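Local coordinates for protein bifunctional cytochrome P450/NADPH--P450 reductase (PDB 7F3H) that probably hydroxylates organic substrates as a self-sufficient cytochrome P450, its haem domain taking electrons from a fused NADPH-dependent reductase, at residues Pro7-Pro12 / Gly347-Arg352; Arg69-Arg74 / Tyr335-Leu340; Glu324-Trp329 / Ala393-Phe398. All blocks are in the same frame, centred on the assembly; numbering follows the deposited sequence.

Interaction 1 of 3, residues Pro7-Pro12 / Gly347-Arg352; sequences PIPSPP and GKYEIR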
# COMPACT_ATOMS: atom_id res chain seq x y z
N PRO A 7 29.60 13.79 10.27
CA PRO A 7 28.52 13.24 11.12
C PRO A 7 27.17 13.44 10.45
O PRO A 7 26.92 14.46 9.81
CB PRO A 7 28.63 14.05 12.42
CG PRO A 7 29.29 15.34 12.00
CD PRO A 7 30.22 14.99 10.86
N ILE A 8 26.33 12.41 10.52
CA ILE A 8 24.97 12.53 9.98
C ILE A 8 24.24 13.63 10.75
O ILE A 8 24.27 13.64 12.00
CB ILE A 8 24.23 11.19 10.08
CG1 ILE A 8 24.91 10.14 9.21
CG2 ILE A 8 22.77 11.37 9.71
CD1 ILE A 8 24.40 8.75 9.39
N PRO A 9 23.62 14.60 10.08
CA PRO A 9 22.95 15.67 10.82
C PRO A 9 21.92 15.11 11.78
O PRO A 9 21.28 14.08 11.53
CB PRO A 9 22.30 16.52 9.71
CG PRO A 9 23.11 16.20 8.45
CD PRO A 9 23.54 14.77 8.62
N SER A 10 21.76 15.81 12.91
CA SER A 10 20.83 15.44 13.95
C SER A 10 20.22 16.68 14.62
O SER A 10 20.94 17.65 14.89
CB SER A 10 21.52 14.55 14.99
OG SER A 10 20.55 13.80 15.72
N PRO A 11 18.90 16.71 14.85
CA PRO A 11 18.27 17.89 15.47
C PRO A 11 18.69 18.03 16.92
O PRO A 11 19.11 17.05 17.55
CB PRO A 11 16.77 17.57 15.38
CG PRO A 11 16.67 16.45 14.43
CD PRO A 11 17.91 15.66 14.58
N PRO A 12 18.60 19.23 17.48
CA PRO A 12 19.23 19.49 18.79
C PRO A 12 18.71 18.70 20.02
O PRO A 12 19.43 18.69 21.03
CB PRO A 12 19.06 21.01 18.97
CG PRO A 12 17.95 21.38 18.04
CD PRO A 12 18.04 20.45 16.88
N GLY A 347 29.72 10.22 -0.22
CA GLY A 347 31.14 10.43 0.00
C GLY A 347 31.46 11.00 1.37
O GLY A 347 32.61 11.37 1.61
N LYS A 348 30.50 10.99 2.30
CA LYS A 348 30.63 11.70 3.58
C LYS A 348 30.16 10.86 4.77
O LYS A 348 30.81 10.87 5.82
CB LYS A 348 29.81 13.01 3.59
CG LYS A 348 30.06 13.96 2.47
CD LYS A 348 29.04 15.09 2.50
CE LYS A 348 29.15 15.90 3.77
NZ LYS A 348 28.57 17.25 3.56
N TYR A 349 29.05 10.15 4.60
CA TYR A 349 28.24 9.64 5.71
C TYR A 349 28.42 8.13 5.86
O TYR A 349 28.16 7.38 4.91
CB TYR A 349 26.77 9.98 5.48
CG TYR A 349 26.49 11.45 5.32
CD1 TYR A 349 26.78 12.35 6.35
CD2 TYR A 349 25.97 11.95 4.13
CE1 TYR A 349 26.52 13.70 6.21
CE2 TYR A 349 25.70 13.30 3.98
CZ TYR A 349 25.97 14.18 5.02
OH TYR A 349 25.70 15.54 4.85
N GLU A 350 28.82 7.69 7.06
CA GLU A 350 29.02 6.26 7.30
C GLU A 350 27.72 5.61 7.75
O GLU A 350 26.96 6.20 8.51
CB GLU A 350 30.10 5.98 8.34
CG GLU A 350 30.49 4.50 8.29
CD GLU A 350 31.47 4.08 9.36
OE1 GLU A 350 32.46 4.82 9.60
OE2 GLU A 350 31.25 3.00 9.97
N ILE A 351 27.42 4.46 7.16
CA ILE A 351 26.33 3.58 7.58
C ILE A 351 26.94 2.24 7.93
O ILE A 351 27.42 1.52 7.05
CB ILE A 351 25.26 3.44 6.49
CG1 ILE A 351 24.92 4.82 5.89
CG2 ILE A 351 24.04 2.69 7.04
CD1 ILE A 351 24.31 5.83 6.88
N ARG A 352 26.95 1.90 9.22
CA ARG A 352 27.58 0.66 9.68
C ARG A 352 26.81 -0.58 9.25
O ARG A 352 25.59 -0.55 9.06
CB ARG A 352 27.70 0.70 11.20
CG ARG A 352 28.58 1.83 11.68
CD ARG A 352 28.66 1.83 13.18
NE ARG A 352 29.96 2.33 13.61
CZ ARG A 352 31.06 1.59 13.68
NH1 ARG A 352 31.03 0.30 13.36
NH2 ARG A 352 32.19 2.16 14.08
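Ile-8 and Tyr-349 bring the two backbones closest, their CA atoms 6.1 Å apart, where the irregular chain of Pro7-Pro12 runs past the short strand 349-351 without a hydrogen bond between the two segments. The contact is made by side chains packing on each other and on backbone carbonyls. Ile-8 reaches across with its longer branch: CG1 lies anti to its own carbonyl carbon (chi1 -64°), and the extended chain brings CD1 to 3.7 Å from the backbone O of Glu-350 and 3.9 Å from CD1 of Ile-351, a tip-to-tip meeting of methyls whose side chains cross at about a right angle. Strand 349-351 pairs antiparallel with 343-345, and at its start a classic beta bulge sets Lys-348 and Tyr-349 together opposite Ile-345. Just before Pro-7, Ala-6 forms a backbone hydrogen bond with Lys-348. The ring of Tyr-349 lies alongside Pro-7 to Pro-9, with CD1 near Ile-8 CA and CG1: the carbonyl O of Pro-7 lies at the ring edge, 3.7 Å from CE1, while Pro-9 CD comes to 4.0 Å from the same CE1 atom. CB of Lys-348 covers one face of this ring over its centre. Leu-43 of strand 43-48 touches both Ile-8 and Tyr-349.

Interaction 2 of 3, residues Arg69-Arg74 / Tyr335-Leu340; sequences RRFQKR and YAVTAL. With HEM (protoporphyrin IX containing Fe), chain E.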
# COMPACT_ATOMS: atom_id res chain seq x y z
N ARG A 69 23.37 -4.17 -4.04
CA ARG A 69 24.68 -4.69 -3.66
C ARG A 69 25.16 -4.13 -2.32
O ARG A 69 26.01 -4.74 -1.67
CB ARG A 69 25.71 -4.39 -4.77
CG ARG A 69 25.31 -5.03 -6.12
CD ARG A 69 26.05 -4.41 -7.33
NE ARG A 69 25.83 -2.98 -7.39
CZ ARG A 69 26.55 -2.12 -8.11
NH1 ARG A 69 27.55 -2.53 -8.88
NH2 ARG A 69 26.25 -0.82 -8.06
N ARG A 70 24.59 -3.01 -1.87
CA ARG A 70 25.04 -2.26 -0.69
C ARG A 70 24.03 -2.25 0.44
O ARG A 70 24.42 -2.26 1.63
CB ARG A 70 25.39 -0.84 -1.10
CG ARG A 70 26.38 -0.82 -2.24
CD ARG A 70 26.60 0.58 -2.79
NE ARG A 70 27.20 1.46 -1.78
CZ ARG A 70 27.30 2.78 -1.90
NH1 ARG A 70 26.84 3.38 -3.00
NH2 ARG A 70 27.84 3.49 -0.92
N PHE A 71 22.74 -2.17 0.13
CA PHE A 71 21.72 -2.19 1.15
C PHE A 71 20.61 -3.12 0.68
O PHE A 71 20.35 -3.22 -0.52
CB PHE A 71 21.18 -0.80 1.42
CG PHE A 71 22.25 0.23 1.66
CD1 PHE A 71 22.91 0.84 0.60
CD2 PHE A 71 22.59 0.60 2.96
CE1 PHE A 71 23.89 1.79 0.81
CE2 PHE A 71 23.57 1.55 3.18
CZ PHE A 71 24.22 2.16 2.11
N GLN A 72 19.98 -3.81 1.62
CA GLN A 72 18.84 -4.67 1.28
C GLN A 72 17.82 -4.63 2.40
O GLN A 72 18.15 -4.37 3.56
CB GLN A 72 19.26 -6.13 1.04
CG GLN A 72 20.03 -6.32 -0.24
CD GLN A 72 20.30 -7.76 -0.60
OE1 GLN A 72 19.72 -8.71 -0.04
NE2 GLN A 72 21.18 -7.93 -1.58
N LYS A 73 16.56 -4.92 2.00
CA LYS A 73 15.48 -5.16 2.95
C LYS A 73 15.80 -6.37 3.81
O LYS A 73 16.20 -7.43 3.33
CB LYS A 73 14.16 -5.39 2.25
CG LYS A 73 13.08 -5.88 3.21
CD LYS A 73 11.72 -5.93 2.54
CE LYS A 73 10.71 -6.79 3.34
NZ LYS A 73 9.35 -6.59 2.77
N ARG A 74 15.65 -6.19 5.10
CA ARG A 74 15.93 -7.25 6.06
C ARG A 74 14.83 -7.28 7.13
O ARG A 74 14.46 -6.24 7.69
CB ARG A 74 17.32 -7.02 6.63
CG ARG A 74 18.54 -7.46 5.79
CD ARG A 74 18.71 -8.94 5.74
NE ARG A 74 19.92 -9.16 4.98
CZ ARG A 74 19.91 -9.56 3.73
NH1 ARG A 74 18.74 -9.78 3.14
NH2 ARG A 74 21.06 -9.74 3.08
N TYR A 335 9.48 2.72 4.55
CA TYR A 335 10.17 1.43 4.51
C TYR A 335 11.67 1.63 4.40
O TYR A 335 12.15 2.65 3.88
CB TYR A 335 9.63 0.59 3.36
CG TYR A 335 9.86 1.12 1.95
CD1 TYR A 335 11.01 0.81 1.26
CD2 TYR A 335 8.90 1.90 1.31
CE1 TYR A 335 11.21 1.26 -0.04
CE2 TYR A 335 9.09 2.35 -0.01
CZ TYR A 335 10.26 2.03 -0.67
OH TYR A 335 10.51 2.45 -1.98
N ALA A 336 12.42 0.65 4.92
CA ALA A 336 13.84 0.82 5.21
C ALA A 336 14.68 -0.29 4.61
O ALA A 336 14.21 -1.43 4.42
CB ALA A 336 14.11 0.86 6.72
N VAL A 337 15.94 0.07 4.35
CA VAL A 337 16.97 -0.87 3.90
C VAL A 337 18.02 -1.02 4.99
O VAL A 337 18.21 -0.15 5.84
CB VAL A 337 17.64 -0.41 2.57
CG1 VAL A 337 16.65 -0.53 1.44
CG2 VAL A 337 18.18 1.01 2.68
N THR A 338 18.74 -2.14 4.93
CA THR A 338 19.79 -2.45 5.88
C THR A 338 21.14 -2.56 5.17
O THR A 338 21.25 -3.16 4.09
CB THR A 338 19.48 -3.74 6.61
OG1 THR A 338 18.11 -3.70 7.04
CG2 THR A 338 20.41 -3.87 7.81
N ALA A 339 22.15 -1.96 5.79
CA ALA A 339 23.51 -1.98 5.26
C ALA A 339 24.09 -3.38 5.35
O ALA A 339 24.17 -3.95 6.45
CB ALA A 339 24.37 -0.98 6.02
N LEU A 340 24.52 -3.93 4.20
CA LEU A 340 25.14 -5.26 4.16
C LEU A 340 26.53 -5.24 4.76
O LEU A 340 26.94 -6.18 5.44
CB LEU A 340 25.19 -5.79 2.71
CG LEU A 340 23.83 -5.91 2.00
CD1 LEU A 340 23.95 -6.47 0.55
CD2 LEU A 340 22.79 -6.74 2.82
CHA HEM E . 5.70 -5.01 -1.39
CHB HEM E . 1.56 -7.27 -2.53
CHC HEM E . -0.58 -2.95 -3.24
CHD HEM E . 3.47 -0.71 -1.81
C1A HEM E . 4.77 -5.99 -1.64
C2A HEM E . 4.99 -7.41 -1.49
C3A HEM E . 3.86 -8.06 -1.84
C4A HEM E . 2.86 -7.05 -2.15
CMA HEM E . 3.65 -9.59 -1.83
CAA HEM E . 6.34 -8.03 -1.11
CBA HEM E . 7.07 -8.37 -2.41
CGA HEM E . 8.41 -9.07 -2.16
O1A HEM E . 8.64 -10.09 -2.87
O2A HEM E . 9.20 -8.75 -1.23
C1B HEM E . 0.62 -6.32 -2.87
C2B HEM E . -0.74 -6.56 -3.34
C3B HEM E . -1.30 -5.36 -3.58
C4B HEM E . -0.35 -4.34 -3.19
CMB HEM E . -1.33 -7.96 -3.59
CAB HEM E . -2.73 -4.98 -4.02
CBB HEM E . -3.74 -5.85 -4.15
C1C HEM E . 0.32 -1.96 -2.90
C2C HEM E . 0.11 -0.50 -3.01
C3C HEM E . 1.26 0.06 -2.59
C4C HEM E . 2.20 -0.96 -2.26
CMC HEM E . -1.20 0.20 -3.48
CAC HEM E . 1.69 1.52 -2.47
CBC HEM E . 0.89 2.52 -2.82
C1D HEM E . 4.43 -1.67 -1.57
C2D HEM E . 5.78 -1.43 -1.08
C3D HEM E . 6.37 -2.62 -0.97
C4D HEM E . 5.44 -3.66 -1.37
CMD HEM E . 6.43 -0.06 -0.75
CAD HEM E . 7.79 -2.83 -0.49
CBD HEM E . 7.64 -2.94 1.00
CGD HEM E . 8.97 -3.00 1.68
O1D HEM E . 8.95 -3.46 2.84
O2D HEM E . 10.02 -2.61 1.07
NA HEM E . 3.46 -5.81 -2.02
NB HEM E . 0.83 -4.96 -2.80
NC HEM E . 1.60 -2.19 -2.42
ND HEM E . 4.26 -3.04 -1.74
FE HEM E . 2.62 -3.97 -2.35
O HOH W 1 15.47 -3.54 5.98
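Gln-72 and Thr-338 form the hydrogen-bonded pair of an antiparallel junction. Gln-72 N gives its hydrogen to Thr-338 O at 2.9 Å, and Thr-338 N returns one to Gln-72 O at 2.7 Å. A third bond, from Leu-340 N to Arg-70 O at 3.1 Å, is nearly straight (173° at the hydrogen). Between these bonds Phe-71 and Ala-339 make a non-hydrogen-bonded pair, with CD2 of the phenyl ring 3.6 Å from Ala-339 CA and Phe-71 CB against Val-337 CG2. Just past the strand, Leu-340 turns its two methyls to the Gln-72 and Arg-74 side chains: CD1 meets Gln-72 NE2 at 3.8 Å as the two side chains cross at a slant, and CD2 is 3.5 Å from Arg-74 NH2. Where direct pairing stops, a water takes over. It accepts from Arg-74 N at 2.8 Å, donates to Ala-336 O, and is hydrogen-bonded to Thr-338 OG1, which lies beside its own backbone N (chi1 -46°), a position that turns it toward Arg-74 and the water. Further out, Arg-70 forms salt bridges with Glu-343 and Glu-64, while Gln-72 NE2 bonds to Glu-68 O. On its other side strand 336-339 pairs antiparallel with 356-359, which leaves 71-72 as one edge strand of this sheet of the P450 fold. Beyond it the fully extended side chain of Lys-73 carries NZ into a 3.2 Å hydrogen bond to O1D of a haem propionate, and Phe-91 holds the same ammonium through its carbonyl O and a cation-pi contact. The strand pairing fixes the backbone just before Lys-73; its positive charge would probably offset that of the propionate.

Interaction 3 of 3, residues Glu324-Trp329 / Ala393-Phe398; sequences EALRFW and AAYKPF. With HEM (protoporphyrin IX containing Fe), chain E.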
# COMPACT_ATOMS: atom_id res chain seq x y z
N GLU A 324 0.34 10.67 -9.54
CA GLU A 324 0.59 11.87 -8.74
C GLU A 324 0.02 11.75 -7.31
O GLU A 324 0.61 12.28 -6.36
CB GLU A 324 0.03 13.10 -9.48
CG GLU A 324 0.27 14.49 -8.84
CD GLU A 324 1.73 14.97 -8.78
OE1 GLU A 324 2.67 14.15 -8.97
OE2 GLU A 324 1.92 16.19 -8.51
N ALA A 325 -1.10 11.04 -7.13
CA ALA A 325 -1.60 10.85 -5.77
C ALA A 325 -0.59 10.05 -4.96
O ALA A 325 -0.28 10.41 -3.82
CB ALA A 325 -2.96 10.15 -5.78
N LEU A 326 0.01 9.03 -5.58
CA LEU A 326 1.07 8.27 -4.92
C LEU A 326 2.32 9.13 -4.71
O LEU A 326 3.10 8.87 -3.80
CB LEU A 326 1.40 7.02 -5.74
CG LEU A 326 0.42 5.84 -5.68
CD1 LEU A 326 0.87 4.69 -6.56
CD2 LEU A 326 0.17 5.33 -4.27
N ARG A 327 2.53 10.17 -5.52
CA ARG A 327 3.63 11.07 -5.17
C ARG A 327 3.31 11.90 -3.93
O ARG A 327 4.17 12.06 -3.05
CB ARG A 327 4.02 11.97 -6.35
CG ARG A 327 5.34 12.70 -6.12
CD ARG A 327 5.71 13.57 -7.31
NE ARG A 327 4.84 14.74 -7.39
CZ ARG A 327 5.02 15.85 -6.68
NH1 ARG A 327 6.04 15.94 -5.83
NH2 ARG A 327 4.15 16.85 -6.79
N PHE A 328 2.09 12.47 -3.82
CA PHE A 328 1.72 13.20 -2.60
C PHE A 328 1.59 12.29 -1.38
O PHE A 328 1.96 12.71 -0.28
CB PHE A 328 0.39 13.96 -2.70
CG PHE A 328 0.47 15.32 -3.30
CD1 PHE A 328 1.66 15.83 -3.78
CD2 PHE A 328 -0.59 16.20 -3.13
CE1 PHE A 328 1.74 17.12 -4.28
CE2 PHE A 328 -0.53 17.51 -3.60
CZ PHE A 328 0.65 17.97 -4.19
N TRP A 329 0.98 11.11 -1.52
CA TRP A 329 0.49 10.35 -0.35
C TRP A 329 0.69 8.84 -0.55
O TRP A 329 -0.23 8.03 -0.46
CB TRP A 329 -0.98 10.68 -0.06
CG TRP A 329 -1.18 12.07 0.48
CD1 TRP A 329 -1.78 13.14 -0.14
CD2 TRP A 329 -0.76 12.55 1.77
NE1 TRP A 329 -1.75 14.25 0.69
CE2 TRP A 329 -1.11 13.91 1.86
CE3 TRP A 329 -0.12 11.94 2.86
CZ2 TRP A 329 -0.86 14.67 2.99
CZ3 TRP A 329 0.14 12.70 3.99
CH2 TRP A 329 -0.23 14.05 4.05
N ALA A 393 15.66 7.89 -8.97
CA ALA A 393 15.59 7.35 -7.62
C ALA A 393 14.65 8.15 -6.73
O ALA A 393 14.63 7.92 -5.52
CB ALA A 393 16.98 7.28 -6.98
N ALA A 394 13.85 9.06 -7.30
CA ALA A 394 13.03 9.96 -6.50
C ALA A 394 11.55 9.58 -6.46
O ALA A 394 10.73 10.36 -5.98
CB ALA A 394 13.19 11.42 -6.98
N TYR A 395 11.18 8.42 -7.02
CA TYR A 395 9.78 7.98 -7.05
C TYR A 395 9.73 6.48 -6.74
O TYR A 395 9.96 5.65 -7.62
CB TYR A 395 9.15 8.28 -8.39
CG TYR A 395 7.67 8.06 -8.47
CD1 TYR A 395 6.80 8.78 -7.66
CD2 TYR A 395 7.13 7.16 -9.39
CE1 TYR A 395 5.42 8.58 -7.73
CE2 TYR A 395 5.76 6.96 -9.47
CZ TYR A 395 4.92 7.69 -8.63
OH TYR A 395 3.57 7.54 -8.68
N LYS A 396 9.41 6.14 -5.50
CA LYS A 396 9.50 4.76 -5.02
C LYS A 396 8.26 4.32 -4.25
O LYS A 396 8.37 3.70 -3.19
CB LYS A 396 10.75 4.64 -4.15
CG LYS A 396 12.09 4.86 -4.85
CD LYS A 396 12.22 3.94 -6.04
CE LYS A 396 13.65 3.51 -6.21
NZ LYS A 396 13.68 2.42 -7.22
N PRO A 397 7.04 4.56 -4.77
CA PRO A 397 5.85 4.18 -4.00
C PRO A 397 5.62 2.68 -3.95
O PRO A 397 4.89 2.20 -3.08
CB PRO A 397 4.71 4.89 -4.73
CG PRO A 397 5.16 5.00 -6.11
CD PRO A 397 6.69 5.05 -6.12
N PHE A 398 6.20 1.93 -4.88
CA PHE A 398 6.08 0.48 -4.92
C PHE A 398 7.41 -0.19 -4.57
O PHE A 398 7.78 -1.21 -5.15
CB PHE A 398 5.53 0.03 -6.28
CG PHE A 398 4.10 0.48 -6.54
CD1 PHE A 398 3.02 -0.12 -5.88
CD2 PHE A 398 3.83 1.54 -7.40
CE1 PHE A 398 1.72 0.29 -6.11
CE2 PHE A 398 2.52 1.98 -7.64
CZ PHE A 398 1.46 1.34 -6.99
CHA HEM E . 5.70 -5.01 -1.39
CHB HEM E . 1.56 -7.27 -2.53
CHC HEM E . -0.58 -2.95 -3.24
CHD HEM E . 3.47 -0.71 -1.81
C1A HEM E . 4.77 -5.99 -1.64
C2A HEM E . 4.99 -7.41 -1.49
C3A HEM E . 3.86 -8.06 -1.84
C4A HEM E . 2.86 -7.05 -2.15
CMA HEM E . 3.65 -9.59 -1.83
CAA HEM E . 6.34 -8.03 -1.11
CBA HEM E . 7.07 -8.37 -2.41
CGA HEM E . 8.41 -9.07 -2.16
O1A HEM E . 8.64 -10.09 -2.87
O2A HEM E . 9.20 -8.75 -1.23
C1B HEM E . 0.62 -6.32 -2.87
C2B HEM E . -0.74 -6.56 -3.34
C3B HEM E . -1.30 -5.36 -3.58
C4B HEM E . -0.35 -4.34 -3.19
CMB HEM E . -1.33 -7.96 -3.59
CAB HEM E . -2.73 -4.98 -4.02
CBB HEM E . -3.74 -5.85 -4.15
C1C HEM E . 0.32 -1.96 -2.90
C2C HEM E . 0.11 -0.50 -3.01
C3C HEM E . 1.26 0.06 -2.59
C4C HEM E . 2.20 -0.96 -2.26
CMC HEM E . -1.20 0.20 -3.48
CAC HEM E . 1.69 1.52 -2.47
CBC HEM E . 0.89 2.52 -2.82
C1D HEM E . 4.43 -1.67 -1.57
C2D HEM E . 5.78 -1.43 -1.08
C3D HEM E . 6.37 -2.62 -0.97
C4D HEM E . 5.44 -3.66 -1.37
CMD HEM E . 6.43 -0.06 -0.75
CAD HEM E . 7.79 -2.83 -0.49
CBD HEM E . 7.64 -2.94 1.00
CGD HEM E . 8.97 -3.00 1.68
O1D HEM E . 8.95 -3.46 2.84
O2D HEM E . 10.02 -2.61 1.07
NA HEM E . 3.46 -5.81 -2.02
NB HEM E . 0.83 -4.96 -2.80
NC HEM E . 1.60 -2.19 -2.42
ND HEM E . 4.26 -3.04 -1.74
FE HEM E . 2.62 -3.97 -2.35
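Leu-326 and Pro-397 mark the nearest backbone approach, with CA atoms 6.4 Å apart, where residues of helix 317-329 face the irregular chain of Ala393-Phe398. Glu-324 and Arg-327 fit the P450 ExxR motif, and Phe-398 begins the family's haem-binding loop, which includes Cys-405, probably the iron ligand as in other P450s. Leu-326 points at the loop: its CB meets Pro-397 CB at 4.1 Å, and CD1 packs against CE2 and CZ of Phe-398. Tyr-395 CG is anti to the backbone N (chi1 -171°), which carries the ring to the helix, where CE1 lies 3.9 Å from Arg-327 CB and OH bonds to Asp-323 O. Pro-397 CD covers one face of this ring. Arg-327 grips Glu-324 side-on, NE to OE1 at 2.7 Å and NH2 to OE2 at 2.9 Å, with the acceptors in the guanidinium plane; Arg-381 also bridges to OE2. A leucine in place of Arg-327 would probably leave the buried Glu-324 carboxylate with Arg-381 but without its side-on partner, and the carbonyls of His-365 and Pro-374 without these donors. At the haem, Phe-398 CE1 lies 3.6 Å from C3C, and Pro-397 O comes to 3.3 Å from CAC.

From the N terminus, Pro7-Pro12 comes first and Arg69-Arg74 second; the partners of both lie more than 250 residues further on, after a mainly helical region. Glu324-Trp329 then opens interaction 3. Tyr335-Leu340 closes interaction 2, and Gly347-Arg352 closes interaction 1, which thus encloses interaction 2 entirely. Only with Ala393-Phe398 does interaction 3 close, crossing both others. Interactions 1 and 2 touch through Ile-351, whose CG2 packs on Phe-71 and Ala-339, joining the N-terminal chain and the 343-351 hairpin to the five-stranded sheet. Interactions 2 and 3 meet through the probable hydrogen bond from Tyr-335 OH to Lys-396 O, and both reach the haem; interactions 1 and 3 do not touch.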